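Local structure of short chain dehydrogenase (A0QTM2 homolog) (Mycobacterium thermoresistibile, 3SC4) at residues B[78-83]-B[128-133]; B[134-139]-B[145-150]. The protein probably catalyses NAD(P)-dependent oxidation or reduction on a Rossmann fold of the short-chain dehydrogenase type. All coordinates share one frame; numbering follows the deposited sequence.

Contact 1 of 2, residues B[78-83]-B[128-133]; sequences DAVAAA and TYAVSQ
Val-80, on helix 77-91, carries this helix-helix contact against Ala-130 and Val-131 of helix 114-135, and the path of its side chain shows how one branch of a valine can make nearly all the close approaches between two helices. The CA atoms of Val-80 and Val-131 come within 6.3 Å, and CB of Val-80 heads for the neighbouring helix. There the chain forks. CG1, anti to the backbone N (chi1 169°), is the branch that does the touching. This CG1 of Val-80 sits 3.8 Å from the carbonyl O of Ala-130. CG1 of Val-80 is also 3.9 Å from CA of Val-131, so it rests on the backbone as much as on side chains. The methyl CG2 of Val-131 closes over CG1 of Val-80 at 4.1 Å. CB of Ala-130 is a looser neighbour, 4.5 Å from CG1 of Val-80. The second branch of Val-80, CG2, comes no nearer than 4.4 Å to CG2 of Val-131. Other faces of helix 114-135 are committed elsewhere: Val-131 also packs on Phe-13 and Cys-97 of the central sheet, and Tyr-129 stacks on Phe-117 of the second subunit. Val-80 on one helix thus meets an alanine and a second valine on the other in a modest, buried seam. No hydrogen bond crosses it, which implies that it holds by van der Waals contact and the burial of methyl groups.

Contact 2 of 2, residues B[134-139]-B[145-150]; sequences SCIPHM and PHILTL
Met-139 sets its CG anti to the carbonyl carbon (chi1 -54°), runs on extended through chi2 and then bends at chi3 (80°), a course that turns the terminal methyl onto the backbone at His-146 and the side chain of Ile-147. The two segments flank the turn that leads from helix 114-135 into strand 146-149, the returning half of a beta-alpha-beta unit in the parallel Rossmann sheet. Ile-147 points its CB toward residues 134-139, and its side chain crosses that of Met-139 at about a right angle; CG1 of Ile-147 lies 4.0 Å from CE of Met-139 and 4.1 Å from SD. The terminal methyl CD1 of Ile-147 serves a second partner, meeting CG1 of Ile-136 at 4.0 Å, again with the two side chains crossing nearly perpendicularly. Nearer the turn, Pro-145 places its ring beside the start of the methionine side chain, CB of Pro-145 standing 4.1 Å from CB of Met-139. His-146 points its CB away from residues 134-139, and its NE2 is hydrogen-bonded to the carbonyl O of Lys-234. Backbone hydrogen bonds join the strand to its neighbours, Asp-95 and Cys-97 on one side and Ala-190 on the other, which places Ile-147 in the middle of the sheet. Two carbonyl oxygens also border the apolar surface: CG of Pro-145 is 3.6 Å from O of Met-139, and CE of Met-139 lies 3.3 Å from O of His-146.

How the contacts relate
Both contacts are buried and both involve helix 114-135: contact 1 uses its body, while contact 2 uses residues 136-139, which follow on from it, against Pro-145 and the start of strand 146-149. Contact 1 joins that helix to helix 77-91 within the layer on one side of the sheet; contact 2 reaches a strand of the sheet itself. The chemistry differs accordingly. In contact 1 valine and alanine methyls meet helix backbone, whereas in contact 2 longer isoleucine and methionine side chains do most of the touching, burying about twice the area. The two meet directly, with Val-80 CG1 4.1 Å from Ser-134 CB and Ser-132 OG 3.9 Å from Ile-147 CG2.

Contact 1 of 2, residues B[78-83]-B[128-133]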
ATOM      1  N   ASP B  78       6.375 -19.060  -6.398  1.00 32.37           N
ATOM      2  CA  ASP B  78       6.401 -20.513  -6.528  1.00 33.41           C
ATOM      3  C   ASP B  78       6.835 -21.148  -5.215  1.00 32.31           C
ATOM      4  O   ASP B  78       6.234 -22.126  -4.787  1.00 32.24           O
ATOM      5  CB  ASP B  78       7.297 -20.939  -7.701  1.00 34.84           C
ATOM      6  CG  ASP B  78       6.739 -20.479  -9.068  1.00 36.67           C
ATOM      7  OD1 ASP B  78       5.506 -20.418  -9.223  1.00 37.65           O
ATOM      8  OD2 ASP B  78       7.526 -20.179  -9.990  1.00 39.12           O
ATOM      9  N   ALA B  79       7.841 -20.561  -4.558  1.00 30.95           N
ATOM     10  CA  ALA B  79       8.314 -21.088  -3.275  1.00 30.59           C
ATOM     11  C   ALA B  79       7.202 -21.013  -2.246  1.00 29.68           C
ATOM     12  O   ALA B  79       7.046 -21.939  -1.435  1.00 30.24           O
ATOM     13  CB  ALA B  79       9.591 -20.362  -2.769  1.00 29.44           C
ATOM     14  N   VAL B  80       6.407 -19.941  -2.307  1.00 28.37           N
ATOM     15  CA  VAL B  80       5.272 -19.806  -1.415  1.00 27.41           C
ATOM     16  C   VAL B  80       4.265 -20.912  -1.684  1.00 28.26           C
ATOM     17  O   VAL B  80       3.815 -21.596  -0.740  1.00 28.91           O
ATOM     18  CB  VAL B  80       4.613 -18.403  -1.512  1.00 26.66           C
ATOM     19  CG1 VAL B  80       3.273 -18.379  -0.771  1.00 25.81           C
ATOM     20  CG2 VAL B  80       5.544 -17.365  -0.934  1.00 24.22           C
ATOM     21  N   ALA B  81       3.927 -21.113  -2.956  1.00 28.60           N
ATOM     22  CA  ALA B  81       2.980 -22.176  -3.338  1.00 29.39           C
ATOM     23  C   ALA B  81       3.498 -23.527  -2.869  1.00 30.25           C
ATOM     24  O   ALA B  81       2.735 -24.334  -2.331  1.00 31.13           O
ATOM     25  CB  ALA B  81       2.744 -22.202  -4.852  1.00 29.74           C
ATOM     26  N   ALA B  82       4.791 -23.772  -3.069  1.00 30.18           N
ATOM     27  CA  ALA B  82       5.391 -25.049  -2.670  1.00 31.08           C
ATOM     28  C   ALA B  82       5.354 -25.220  -1.156  1.00 30.60           C
ATOM     29  O   ALA B  82       5.069 -26.315  -0.673  1.00 31.37           O
ATOM     30  CB  ALA B  82       6.821 -25.190  -3.202  1.00 31.45           C
ATOM     31  N   ALA B  83       5.572 -24.145  -0.399  1.00 29.27           N
ATOM     32  CA  ALA B  83       5.502 -24.268   1.061  1.00 28.84           C
ATOM     33  C   ALA B  83       4.072 -24.572   1.541  1.00 28.89           C
ATOM     34  O   ALA B  83       3.865 -25.370   2.459  1.00 29.46           O
ATOM     35  CB  ALA B  83       6.043 -23.058   1.720  1.00 27.00           C
ATOM     36  N   THR B 128       2.428 -10.702   1.980  1.00 15.73           N
ATOM     37  CA  THR B 128       1.172 -10.961   2.690  1.00 15.63           C
ATOM     38  C   THR B 128       0.094 -11.389   1.705  1.00 16.37           C
ATOM     39  O   THR B 128      -0.726 -12.265   2.021  1.00 17.08           O
ATOM     40  CB  THR B 128       0.724  -9.746   3.503  1.00 15.20           C
ATOM     41  OG1 THR B 128       1.694  -9.504   4.537  1.00 15.05           O
ATOM     42  CG2 THR B 128      -0.671  -9.961   4.118  1.00 12.43           C
ATOM     43  N   TYR B 129       0.114 -10.784   0.515  1.00 16.03           N
ATOM     44  CA  TYR B 129      -0.824 -11.121  -0.539  1.00 16.70           C
ATOM     45  C   TYR B 129      -0.598 -12.581  -0.997  1.00 17.72           C
ATOM     46  O   TYR B 129      -1.520 -13.395  -0.980  1.00 18.16           O
ATOM     47  CB  TYR B 129      -0.661 -10.139  -1.703  1.00 16.70           C
ATOM     48  CG  TYR B 129      -1.659 -10.326  -2.828  1.00 17.71           C
ATOM     49  CD1 TYR B 129      -2.903  -9.722  -2.778  1.00 17.63           C
ATOM     50  CD2 TYR B 129      -1.358 -11.095  -3.939  1.00 17.66           C
ATOM     51  CE1 TYR B 129      -3.809  -9.878  -3.803  1.00 17.28           C
ATOM     52  CE2 TYR B 129      -2.282 -11.275  -4.964  1.00 17.82           C
ATOM     53  CZ  TYR B 129      -3.502 -10.654  -4.880  1.00 16.56           C
ATOM     54  OH  TYR B 129      -4.432 -10.806  -5.863  1.00 16.25           O
ATOM     55  N   ALA B 130       0.635 -12.911  -1.379  1.00 17.46           N
ATOM     56  CA  ALA B 130       0.951 -14.253  -1.917  1.00 18.15           C
ATOM     57  C   ALA B 130       0.686 -15.372  -0.891  1.00 18.01           C
ATOM     58  O   ALA B 130       0.035 -16.370  -1.190  1.00 17.97           O
ATOM     59  CB  ALA B 130       2.404 -14.297  -2.405  1.00 17.43           C
ATOM     60  N   VAL B 131       1.177 -15.185   0.324  1.00 17.54           N
ATOM     61  CA  VAL B 131       0.950 -16.160   1.379  1.00 18.20           C
ATOM     62  C   VAL B 131      -0.553 -16.342   1.650  1.00 18.79           C
ATOM     63  O   VAL B 131      -1.021 -17.486   1.725  1.00 19.61           O
ATOM     64  CB  VAL B 131       1.684 -15.752   2.683  1.00 18.17           C
ATOM     65  CG1 VAL B 131       1.111 -16.464   3.900  1.00 17.66           C
ATOM     66  CG2 VAL B 131       3.185 -16.018   2.555  1.00 18.02           C
ATOM     67  N   SER B 132      -1.293 -15.229   1.790  1.00 17.97           N
ATOM     68  CA  SER B 132      -2.713 -15.296   2.096  1.00 18.56           C
ATOM     69  C   SER B 132      -3.472 -15.945   0.955  1.00 19.82           C
ATOM     70  O   SER B 132      -4.288 -16.803   1.179  1.00 20.58           O
ATOM     71  CB  SER B 132      -3.312 -13.911   2.403  1.00 18.38           C
ATOM     72  OG  SER B 132      -2.751 -13.301   3.577  1.00 18.42           O
ATOM     73  N   GLN B 133      -3.179 -15.550  -0.278  1.00 20.64           N
ATOM     74  CA  GLN B 133      -3.851 -16.087  -1.438  1.00 21.61           C
ATOM     75  C   GLN B 133      -3.650 -17.571  -1.528  1.00 23.41           C
ATOM     76  O   GLN B 133      -4.574 -18.336  -1.863  1.00 25.04           O
ATOM     77  CB  GLN B 133      -3.298 -15.450  -2.706  1.00 21.73           C
ATOM     78  CG  GLN B 133      -3.905 -15.969  -4.016  1.00 21.24           C
ATOM     79  CD  GLN B 133      -3.163 -15.409  -5.217  1.00 21.33           C
ATOM     80  OE1 GLN B 133      -1.994 -15.729  -5.433  1.00 21.57           O
ATOM     81  NE2 GLN B 133      -3.826 -14.550  -5.987  1.00 17.03           N
TER

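Contact 2 of 2, residues B[134-139]-B[145-150]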
ATOM      1  N   SER B 134      -2.430 -17.992  -1.267  1.00 23.69           N
ATOM      2  CA  SER B 134      -2.110 -19.389  -1.449  1.00 25.01           C
ATOM      3  C   SER B 134      -2.755 -20.239  -0.347  1.00 25.54           C
ATOM      4  O   SER B 134      -3.158 -21.375  -0.603  1.00 26.91           O
ATOM      5  CB  SER B 134      -0.600 -19.574  -1.519  1.00 24.88           C
ATOM      6  OG  SER B 134      -0.280 -20.934  -1.563  1.00 26.24           O
ATOM      7  N   CYS B 135      -2.879 -19.680   0.858  1.00 24.74           N
ATOM      8  CA  CYS B 135      -3.531 -20.377   1.965  1.00 24.93           C
ATOM      9  C   CYS B 135      -5.057 -20.497   1.813  1.00 25.42           C
ATOM     10  O   CYS B 135      -5.643 -21.514   2.203  1.00 26.04           O
ATOM     11  CB  CYS B 135      -3.212 -19.683   3.293  1.00 24.52           C
ATOM     12  SG  CYS B 135      -1.550 -20.047   3.988  1.00 25.10           S
ATOM     13  N   ILE B 136      -5.692 -19.478   1.233  1.00 24.64           N
ATOM     14  CA  ILE B 136      -7.143 -19.356   1.275  1.00 24.98           C
ATOM     15  C   ILE B 136      -7.934 -20.615   0.848  1.00 27.19           C
ATOM     16  O   ILE B 136      -8.834 -21.024   1.578  1.00 28.17           O
ATOM     17  CB  ILE B 136      -7.637 -18.109   0.522  1.00 24.61           C
ATOM     18  CG1 ILE B 136      -7.448 -16.880   1.426  1.00 22.11           C
ATOM     19  CG2 ILE B 136      -9.128 -18.276   0.093  1.00 23.46           C
ATOM     20  CD1 ILE B 136      -7.412 -15.552   0.719  1.00 19.22           C
ATOM     21  N   PRO B 137      -7.581 -21.252  -0.279  1.00 27.91           N
ATOM     22  CA  PRO B 137      -8.334 -22.447  -0.690  1.00 29.86           C
ATOM     23  C   PRO B 137      -8.304 -23.604   0.327  1.00 31.20           C
ATOM     24  O   PRO B 137      -9.263 -24.386   0.433  1.00 31.96           O
ATOM     25  CB  PRO B 137      -7.658 -22.880  -2.010  1.00 30.47           C
ATOM     26  CG  PRO B 137      -6.736 -21.749  -2.412  1.00 29.25           C
ATOM     27  CD  PRO B 137      -6.406 -21.012  -1.134  1.00 27.92           C
ATOM     28  N   HIS B 138      -7.215 -23.699   1.076  1.00 31.16           N
ATOM     29  CA  HIS B 138      -7.048 -24.791   2.012  1.00 32.17           C
ATOM     30  C   HIS B 138      -7.665 -24.461   3.373  1.00 32.48           C
ATOM     31  O   HIS B 138      -7.616 -25.288   4.279  1.00 33.59           O
ATOM     32  CB  HIS B 138      -5.576 -25.141   2.133  1.00 31.87           C
ATOM     33  CG  HIS B 138      -4.935 -25.439   0.816  1.00 32.84           C
ATOM     34  ND1 HIS B 138      -5.160 -26.617   0.131  1.00 34.15           N
ATOM     35  CD2 HIS B 138      -4.101 -24.703   0.041  1.00 32.10           C
ATOM     36  CE1 HIS B 138      -4.481 -26.595  -1.003  1.00 34.99           C
ATOM     37  NE2 HIS B 138      -3.824 -25.448  -1.079  1.00 33.81           N
ATOM     38  N   MET B 139      -8.284 -23.282   3.492  1.00 31.90           N
ATOM     39  CA  MET B 139      -8.910 -22.855   4.731  1.00 32.02           C
ATOM     40  C   MET B 139     -10.429 -22.870   4.668  1.00 33.35           C
ATOM     41  O   MET B 139     -11.085 -22.907   5.692  1.00 33.86           O
ATOM     42  CB  MET B 139      -8.444 -21.431   5.096  1.00 30.68           C
ATOM     43  CG  MET B 139      -6.933 -21.233   5.169  1.00 28.99           C
ATOM     44  SD  MET B 139      -6.505 -19.514   5.505  1.00 26.74           S
ATOM     45  CE  MET B 139      -6.735 -19.392   7.286  1.00 24.42           C
ATOM     46  N   PRO B 145     -11.648 -20.710  10.545  1.00 28.52           N
ATOM     47  CA  PRO B 145     -10.382 -20.256   9.946  1.00 26.76           C
ATOM     48  C   PRO B 145     -10.072 -18.766  10.111  1.00 24.84           C
ATOM     49  O   PRO B 145     -10.970 -17.933   9.975  1.00 24.45           O
ATOM     50  CB  PRO B 145     -10.562 -20.585   8.462  1.00 26.99           C
ATOM     51  CG  PRO B 145     -12.055 -20.607   8.273  1.00 28.04           C
ATOM     52  CD  PRO B 145     -12.622 -21.128   9.530  1.00 29.02           C
ATOM     53  N   HIS B 146      -8.800 -18.452  10.362  1.00 22.78           N
ATOM     54  CA  HIS B 146      -8.363 -17.095  10.645  1.00 21.38           C
ATOM     55  C   HIS B 146      -7.128 -16.729   9.868  1.00 20.18           C
ATOM     56  O   HIS B 146      -6.144 -17.460   9.902  1.00 19.87           O
ATOM     57  CB  HIS B 146      -7.996 -16.953  12.131  1.00 21.40           C
ATOM     58  CG  HIS B 146      -9.121 -16.469  12.977  1.00 21.79           C
ATOM     59  ND1 HIS B 146      -9.300 -15.136  13.269  1.00 20.38           N
ATOM     60  CD2 HIS B 146     -10.147 -17.134  13.559  1.00 22.77           C
ATOM     61  CE1 HIS B 146     -10.382 -14.999  14.016  1.00 23.16           C
ATOM     62  NE2 HIS B 146     -10.915 -16.195  14.206  1.00 24.05           N
ATOM     63  N   ILE B 147      -7.159 -15.578   9.204  1.00 18.89           N
ATOM     64  CA  ILE B 147      -5.926 -14.961   8.761  1.00 17.46           C
ATOM     65  C   ILE B 147      -5.608 -13.821   9.715  1.00 17.48           C
ATOM     66  O   ILE B 147      -6.470 -13.022  10.016  1.00 17.96           O
ATOM     67  CB  ILE B 147      -6.022 -14.417   7.361  1.00 16.37           C
ATOM     68  CG1 ILE B 147      -6.508 -15.525   6.406  1.00 16.45           C
ATOM     69  CG2 ILE B 147      -4.658 -13.864   6.980  1.00 13.00           C
ATOM     70  CD1 ILE B 147      -6.744 -15.099   4.927  1.00 10.40           C
ATOM     71  N   LEU B 148      -4.371 -13.743  10.179  1.00 17.41           N
ATOM     72  CA  LEU B 148      -3.971 -12.699  11.121  1.00 17.23           C
ATOM     73  C   LEU B 148      -2.674 -12.097  10.640  1.00 16.84           C
ATOM     74  O   LEU B 148      -1.693 -12.825  10.397  1.00 17.46           O
ATOM     75  CB  LEU B 148      -3.770 -13.285  12.514  1.00 17.56           C
ATOM     76  CG  LEU B 148      -3.562 -12.274  13.635  1.00 17.35           C
ATOM     77  CD1 LEU B 148      -4.810 -11.471  13.890  1.00 15.58           C
ATOM     78  CD2 LEU B 148      -3.157 -13.014  14.907  1.00 17.99           C
ATOM     79  N   THR B 149      -2.664 -10.770  10.526  1.00 16.17           N
ATOM     80  CA  THR B 149      -1.591 -10.058   9.860  1.00 15.58           C
ATOM     81  C   THR B 149      -1.043  -9.063  10.844  1.00 15.05           C
ATOM     82  O   THR B 149      -1.780  -8.370  11.514  1.00 15.31           O
ATOM     83  CB  THR B 149      -2.119  -9.399   8.555  1.00 15.79           C
ATOM     84  OG1 THR B 149      -2.546 -10.428   7.663  1.00 16.15           O
ATOM     85  CG2 THR B 149      -1.052  -8.606   7.863  1.00 15.43           C
ATOM     86  N   LEU B 150       0.267  -9.042  10.957  1.00 15.66           N
ATOM     87  CA  LEU B 150       0.946  -8.323  12.022  1.00 15.27           C
ATOM     88  C   LEU B 150       1.324  -6.947  11.498  1.00 14.63           C
ATOM     89  O   LEU B 150       2.447  -6.730  10.984  1.00 14.52           O
ATOM     90  CB  LEU B 150       2.133  -9.139  12.534  1.00 14.82           C
ATOM     91  CG  LEU B 150       1.772 -10.163  13.639  1.00 17.84           C
ATOM     92  CD1 LEU B 150       0.386 -10.821  13.511  1.00 16.74           C
ATOM     93  CD2 LEU B 150       2.841 -11.212  13.843  1.00 16.84           C
TER